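Post-proline cleaving enzyme (Rickettsia typhi, PDB 4HVT) probably cleaves short peptides on the carboxyl side of proline, as a serine peptidase of the prolyl oligopeptidase family. Local coordinates at residues Y440-E445 against P494-I499; E64-D69 against K500-V505. One frame throughout, in Å; residues are numbered along the deposited sequence.

Contact 1. Residues Y440-E445 against P494-I499; sequences YSFDSE and PYFSRI
Tyr440 lays one face of its ring against the side chain of Arg498, a cation-pi stack at the junction between the propeller and the hydrolase domain of the prolyl oligopeptidase fold, where the loop from the last propeller strand, 432-436, to the first strand of the alpha/beta-hydrolase sheet, 447-455, meets the start of helix 498-505. The guanidinium lies flat on the phenol, planes 6° apart, with Arg498 CZ 4.1 Å from the centroid of the Tyr440 ring. The arginine is extended from CG to NE, which also brings its CD over the ring centre as a CH-pi contact, 3.8 Å from the centroid of Tyr440. Arginine suits the place because stacking uses its face while its nitrogens remain available to Asp69, salt-bridged to NH2, and Glu502, salt-bridged to NE. Phe496, with CG anti to its backbone N (chi1 -175°), extends to both Tyr440 and Phe442. Its edge points at the face of Phe442 in a T-shaped pair, planes at 82°, and Pro420 touches both Phe496 and Tyr440. Phe496 CE1 also comes within 3.6 Å of Tyr440 OH.

Contact 2. Residues E64-D69 against K500-V505; sequences ETIFYD and KNEVWV
Two helices pack here, the C-terminal end of helix 56-67, which belongs to the segment preceding the propeller, and helix 498-505 of the catalytic domain. Ile66 carries the contact from its side: its CD1 lies 3.8 Å from Glu502 CB and 4.0 Å from Val503 CG2, so one methyl touches two successive residues of the facing helix. CG1 leaves the isoleucine beside the backbone N (chi1 -70°), and the chain then continues outward with CD1 trans to CA (chi2 158°), which carries the methyl across to the other helix. A long branched aliphatic side chain suits this spacing, since the nearest CA atoms, those of Ile66 and Glu502, are 8.7 Å apart. Val503 is compact and also meets Ile59 and Ile63, from the preceding turns of helix 56-67. Contacts of this kind join the N-terminal segment to the alpha/beta-hydrolase domain in the prolyl oligopeptidase fold, in which the chain starts and ends on the catalytic side. Glu502 plays a double part. Its CB packs against the isoleucine methyl, while the bent chain carries OE2 past Ile66, 4.0 Å from Ile66 CG1, to a salt bridge with Arg498 NE; the arginine would probably favour the charged form of the acid, whereas Asp69, with OD2 6.3 Å from Glu502 OE2, would tend to oppose it. Helix 498-505 widens here into a pi-type turn, in which Lys500 O accepts from both Trp504 N and Val505 N, each at 3.0 Å.

From the N terminus, the chain runs through helix 56-67, whose end supplies residues 64-69, and then builds the propeller sheets. It leaves them through 440-445, crosses the first strands of the catalytic sheet and comes to 494-499 and directly on to 500-505. Contact 2 therefore closes a loop of 430 residues that takes in the whole propeller, and contact 1 closes a shorter one of 48 within it. Neither crosses the other. Both use helix 498-505, so the N-terminal segment and the propeller's exit loop meet on one element of the hydrolase domain. The contacts also touch where Phe442 CZ packs 3.5 Å from Asn501 CB.

Contact 1. Residues Y440-E445 against P494-I499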
loop_
_atom_site.group_PDB
_atom_site.type_symbol
_atom_site.label_atom_id
_atom_site.label_comp_id
_atom_site.label_asym_id
_atom_site.label_seq_id
_atom_site.Cartn_x
_atom_site.Cartn_y
_atom_site.Cartn_z
ATOM N N TYR A 440 15.855 -7.649 18.139
ATOM C CA TYR A 440 16.941 -7.989 17.254
ATOM C C TYR A 440 17.999 -6.908 17.276
ATOM O O TYR A 440 17.752 -5.801 17.695
ATOM C CB TYR A 440 16.430 -8.191 15.831
ATOM C CG TYR A 440 15.749 -7.003 15.221
ATOM C CD1 TYR A 440 16.472 -6.001 14.598
ATOM C CD2 TYR A 440 14.348 -6.876 15.250
ATOM C CE1 TYR A 440 15.824 -4.902 14.017
ATOM C CE2 TYR A 440 13.727 -5.788 14.686
ATOM C CZ TYR A 440 14.463 -4.810 14.064
ATOM O OH TYR A 440 13.740 -3.761 13.492
ATOM N N SER A 441 19.200 -7.271 16.813
ATOM C CA SER A 441 20.367 -6.403 16.902
ATOM C C SER A 441 20.659 -5.743 15.546
ATOM O O SER A 441 20.651 -6.424 14.511
ATOM C CB SER A 441 21.566 -7.238 17.355
ATOM O OG SER A 441 22.763 -6.555 17.088
ATOM N N PHE A 442 20.848 -4.427 15.540
ATOM C CA PHE A 442 21.261 -3.675 14.344
ATOM C C PHE A 442 22.039 -2.456 14.818
ATOM O O PHE A 442 21.493 -1.576 15.464
ATOM C CB PHE A 442 20.113 -3.233 13.420
ATOM C CG PHE A 442 20.585 -2.668 12.119
ATOM C CD1 PHE A 442 21.074 -3.501 11.118
ATOM C CD2 PHE A 442 20.621 -1.303 11.917
ATOM C CE1 PHE A 442 21.577 -2.975 9.920
ATOM C CE2 PHE A 442 21.083 -0.769 10.723
ATOM C CZ PHE A 442 21.579 -1.601 9.718
ATOM N N ASP A 443 23.327 -2.436 14.498
ATOM C CA ASP A 443 24.266 -1.434 15.006
ATOM C C ASP A 443 24.239 -0.219 14.081
ATOM O O ASP A 443 25.060 -0.110 13.145
ATOM C CB ASP A 443 25.662 -2.044 15.035
ATOM C CG ASP A 443 26.696 -1.094 15.593
ATOM O OD1 ASP A 443 26.284 -0.094 16.245
ATOM O OD2 ASP A 443 27.904 -1.353 15.350
ATOM N N SER A 444 23.314 0.689 14.365
ATOM C CA SER A 444 23.064 1.870 13.535
ATOM C C SER A 444 24.309 2.774 13.328
ATOM O O SER A 444 24.456 3.386 12.280
ATOM C CB SER A 444 21.881 2.640 14.125
ATOM O OG SER A 444 20.786 1.734 14.286
ATOM N N GLU A 445 25.202 2.823 14.320
ATOM C CA GLU A 445 26.426 3.617 14.241
ATOM C C GLU A 445 27.407 3.127 13.189
ATOM O O GLU A 445 28.325 3.857 12.866
ATOM C CB GLU A 445 27.128 3.674 15.605
ATOM C CG GLU A 445 26.440 4.590 16.587
ATOM C CD GLU A 445 27.345 5.090 17.697
ATOM O OE1 GLU A 445 28.565 4.761 17.715
ATOM O OE2 GLU A 445 26.838 5.823 18.575
ATOM N N PRO A 494 11.259 7.022 3.580
ATOM C CA PRO A 494 12.430 6.157 3.927
ATOM C C PRO A 494 12.304 5.378 5.293
ATOM O O PRO A 494 12.965 5.719 6.271
ATOM C CB PRO A 494 13.590 7.135 3.959
ATOM C CG PRO A 494 12.995 8.427 4.285
ATOM C CD PRO A 494 11.638 8.428 3.599
ATOM N N TYR A 495 11.458 4.346 5.309
ATOM C CA TYR A 495 11.317 3.521 6.510
ATOM C C TYR A 495 12.461 2.540 6.716
ATOM O O TYR A 495 13.302 2.290 5.810
ATOM C CB TYR A 495 9.990 2.768 6.502
ATOM C CG TYR A 495 9.928 1.719 5.438
ATOM C CD1 TYR A 495 9.486 2.020 4.153
ATOM C CD2 TYR A 495 10.324 0.429 5.711
ATOM C CE1 TYR A 495 9.462 1.042 3.174
ATOM C CE2 TYR A 495 10.311 -0.555 4.759
ATOM C CZ TYR A 495 9.852 -0.243 3.499
ATOM O OH TYR A 495 9.848 -1.215 2.534
ATOM N N PHE A 496 12.540 2.009 7.928
ATOM C CA PHE A 496 13.558 1.040 8.285
ATOM C C PHE A 496 13.210 -0.279 7.639
ATOM O O PHE A 496 12.119 -0.817 7.868
ATOM C CB PHE A 496 13.603 0.838 9.832
ATOM C CG PHE A 496 14.724 -0.064 10.285
ATOM C CD1 PHE A 496 14.540 -1.445 10.388
ATOM C CD2 PHE A 496 15.959 0.463 10.543
ATOM C CE1 PHE A 496 15.552 -2.273 10.808
ATOM C CE2 PHE A 496 16.990 -0.354 10.974
ATOM C CZ PHE A 496 16.792 -1.718 11.076
ATOM N N SER A 497 14.091 -0.781 6.778
ATOM C CA SER A 497 13.955 -2.124 6.218
ATOM C C SER A 497 15.010 -3.050 6.759
ATOM O O SER A 497 16.188 -2.943 6.396
ATOM C CB SER A 497 14.067 -2.086 4.696
ATOM O OG SER A 497 14.039 -3.427 4.176
ATOM N N ARG A 498 14.578 -3.995 7.576
ATOM C CA ARG A 498 15.475 -4.961 8.129
ATOM C C ARG A 498 16.132 -5.795 7.027
ATOM O O ARG A 498 17.332 -6.056 7.067
ATOM C CB ARG A 498 14.717 -5.837 9.106
ATOM C CG ARG A 498 15.630 -6.580 9.987
ATOM C CD ARG A 498 14.890 -7.236 11.124
ATOM N NE ARG A 498 15.800 -8.230 11.616
ATOM C CZ ARG A 498 15.459 -9.286 12.327
ATOM N NH1 ARG A 498 14.207 -9.462 12.698
ATOM N NH2 ARG A 498 16.408 -10.128 12.703
ATOM N N ILE A 499 15.352 -6.213 6.030
ATOM C CA ILE A 499 15.919 -7.058 5.002
ATOM C C ILE A 499 16.999 -6.304 4.208
ATOM O O ILE A 499 18.079 -6.819 3.965
ATOM C CB ILE A 499 14.853 -7.589 4.011
ATOM C CG1 ILE A 499 13.827 -8.493 4.709
ATOM C CG2 ILE A 499 15.553 -8.359 2.905
ATOM C CD1 ILE A 499 14.358 -9.881 5.027
#

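Contact 2. Residues E64-D69 against K500-V505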
loop_
_atom_site.group_PDB
_atom_site.type_symbol
_atom_site.label_atom_id
_atom_site.label_comp_id
_atom_site.label_asym_id
_atom_site.label_seq_id
_atom_site.Cartn_x
_atom_site.Cartn_y
_atom_site.Cartn_z
ATOM N N GLU A 64 16.051 -16.180 5.700
ATOM C CA GLU A 64 15.322 -17.058 6.599
ATOM C C GLU A 64 15.532 -16.649 8.076
ATOM O O GLU A 64 14.583 -16.644 8.861
ATOM C CB GLU A 64 15.675 -18.510 6.336
ATOM C CG GLU A 64 15.150 -18.966 4.982
ATOM C CD GLU A 64 15.231 -20.448 4.746
ATOM O OE1 GLU A 64 16.061 -21.122 5.388
ATOM O OE2 GLU A 64 14.463 -20.929 3.893
ATOM N N THR A 65 16.741 -16.247 8.423
ATOM C CA THR A 65 17.008 -15.799 9.802
ATOM C C THR A 65 16.110 -14.623 10.154
ATOM O O THR A 65 15.689 -14.492 11.300
ATOM C CB THR A 65 18.475 -15.387 10.005
ATOM O OG1 THR A 65 19.275 -16.532 9.753
ATOM C CG2 THR A 65 18.752 -14.902 11.432
ATOM N N ILE A 66 15.864 -13.752 9.189
ATOM C CA ILE A 66 15.076 -12.549 9.458
ATOM C C ILE A 66 13.580 -12.875 9.454
ATOM O O ILE A 66 12.830 -12.468 10.353
ATOM C CB ILE A 66 15.360 -11.431 8.448
ATOM C CG1 ILE A 66 16.772 -10.866 8.670
ATOM C CG2 ILE A 66 14.333 -10.325 8.578
ATOM C CD1 ILE A 66 17.363 -10.164 7.461
ATOM N N PHE A 67 13.134 -13.586 8.433
ATOM C CA PHE A 67 11.715 -13.814 8.261
ATOM C C PHE A 67 11.145 -14.709 9.348
ATOM O O PHE A 67 9.983 -14.529 9.761
ATOM C CB PHE A 67 11.395 -14.432 6.886
ATOM C CG PHE A 67 11.151 -13.446 5.795
ATOM C CD1 PHE A 67 12.154 -12.620 5.328
ATOM C CD2 PHE A 67 9.936 -13.417 5.151
ATOM C CE1 PHE A 67 11.930 -11.746 4.271
ATOM C CE2 PHE A 67 9.710 -12.531 4.109
ATOM C CZ PHE A 67 10.715 -11.703 3.670
ATOM N N TYR A 68 11.957 -15.656 9.839
ATOM C CA TYR A 68 11.478 -16.623 10.838
ATOM C C TYR A 68 12.018 -16.302 12.220
ATOM O O TYR A 68 12.026 -17.154 13.102
ATOM C CB TYR A 68 11.851 -18.060 10.434
ATOM C CG TYR A 68 11.424 -18.406 9.012
ATOM C CD1 TYR A 68 10.226 -17.917 8.475
ATOM C CD2 TYR A 68 12.220 -19.230 8.203
ATOM C CE1 TYR A 68 9.848 -18.216 7.178
ATOM C CE2 TYR A 68 11.835 -19.554 6.899
ATOM C CZ TYR A 68 10.661 -19.022 6.378
ATOM O OH TYR A 68 10.244 -19.348 5.085
ATOM N N ASP A 69 12.505 -15.084 12.401
ATOM C CA ASP A 69 13.079 -14.678 13.688
ATOM C C ASP A 69 11.985 -14.548 14.758
ATOM O O ASP A 69 11.037 -13.784 14.620
ATOM C CB ASP A 69 13.844 -13.363 13.479
ATOM C CG ASP A 69 14.649 -12.924 14.676
ATOM O OD1 ASP A 69 14.747 -13.682 15.643
ATOM O OD2 ASP A 69 15.194 -11.793 14.599
ATOM N N LYS A 500 16.689 -5.106 3.741
ATOM C CA LYS A 500 17.658 -4.363 2.943
ATOM C C LYS A 500 18.881 -4.014 3.783
ATOM O O LYS A 500 20.008 -4.162 3.352
ATOM C CB LYS A 500 17.027 -3.086 2.351
ATOM N N ASN A 501 18.661 -3.554 5.023
ATOM C CA ASN A 501 19.788 -3.179 5.851
ATOM C C ASN A 501 20.701 -4.345 6.186
ATOM O O ASN A 501 21.926 -4.218 6.175
ATOM C CB ASN A 501 19.308 -2.535 7.167
ATOM C CG ASN A 501 18.797 -1.113 6.966
ATOM O OD1 ASN A 501 19.111 -0.463 5.962
ATOM N ND2 ASN A 501 17.961 -0.650 7.869
ATOM N N GLU A 502 20.102 -5.485 6.512
ATOM C CA GLU A 502 20.907 -6.637 6.944
ATOM C C GLU A 502 21.433 -7.477 5.801
ATOM O O GLU A 502 22.543 -7.946 5.863
ATOM C CB GLU A 502 20.115 -7.522 7.879
ATOM C CG GLU A 502 19.676 -6.815 9.147
ATOM C CD GLU A 502 19.776 -7.720 10.323
ATOM O OE1 GLU A 502 20.953 -7.964 10.724
ATOM O OE2 GLU A 502 18.714 -8.152 10.841
ATOM N N VAL A 503 20.643 -7.678 4.756
ATOM C CA VAL A 503 21.085 -8.515 3.656
ATOM C C VAL A 503 21.934 -7.740 2.663
ATOM O O VAL A 503 22.903 -8.290 2.171
ATOM C CB VAL A 503 19.956 -9.197 2.909
ATOM C CG1 VAL A 503 20.556 -10.067 1.825
ATOM C CG2 VAL A 503 19.142 -10.024 3.893
ATOM N N TRP A 504 21.583 -6.483 2.399
ATOM C CA TRP A 504 22.279 -5.670 1.416
ATOM C C TRP A 504 23.364 -4.770 2.065
ATOM O O TRP A 504 24.534 -4.931 1.748
ATOM C CB TRP A 504 21.268 -4.889 0.546
ATOM C CG TRP A 504 21.871 -4.352 -0.742
ATOM C CD1 TRP A 504 22.233 -3.066 -0.966
ATOM C CD2 TRP A 504 22.222 -5.079 -1.902
ATOM N NE1 TRP A 504 22.807 -2.938 -2.181
ATOM C CE2 TRP A 504 22.791 -4.158 -2.807
ATOM C CE3 TRP A 504 22.120 -6.425 -2.283
ATOM C CZ2 TRP A 504 23.255 -4.533 -4.081
ATOM C CZ3 TRP A 504 22.585 -6.798 -3.544
ATOM C CH2 TRP A 504 23.153 -5.848 -4.422
ATOM N N VAL A 505 22.976 -3.858 2.963
ATOM C CA VAL A 505 23.860 -2.758 3.404
ATOM C C VAL A 505 24.943 -3.271 4.347
ATOM O O VAL A 505 26.104 -2.834 4.270
ATOM C CB VAL A 505 23.092 -1.584 4.055
ATOM C CG1 VAL A 505 24.023 -0.415 4.316
ATOM C CG2 VAL A 505 21.957 -1.095 3.146
#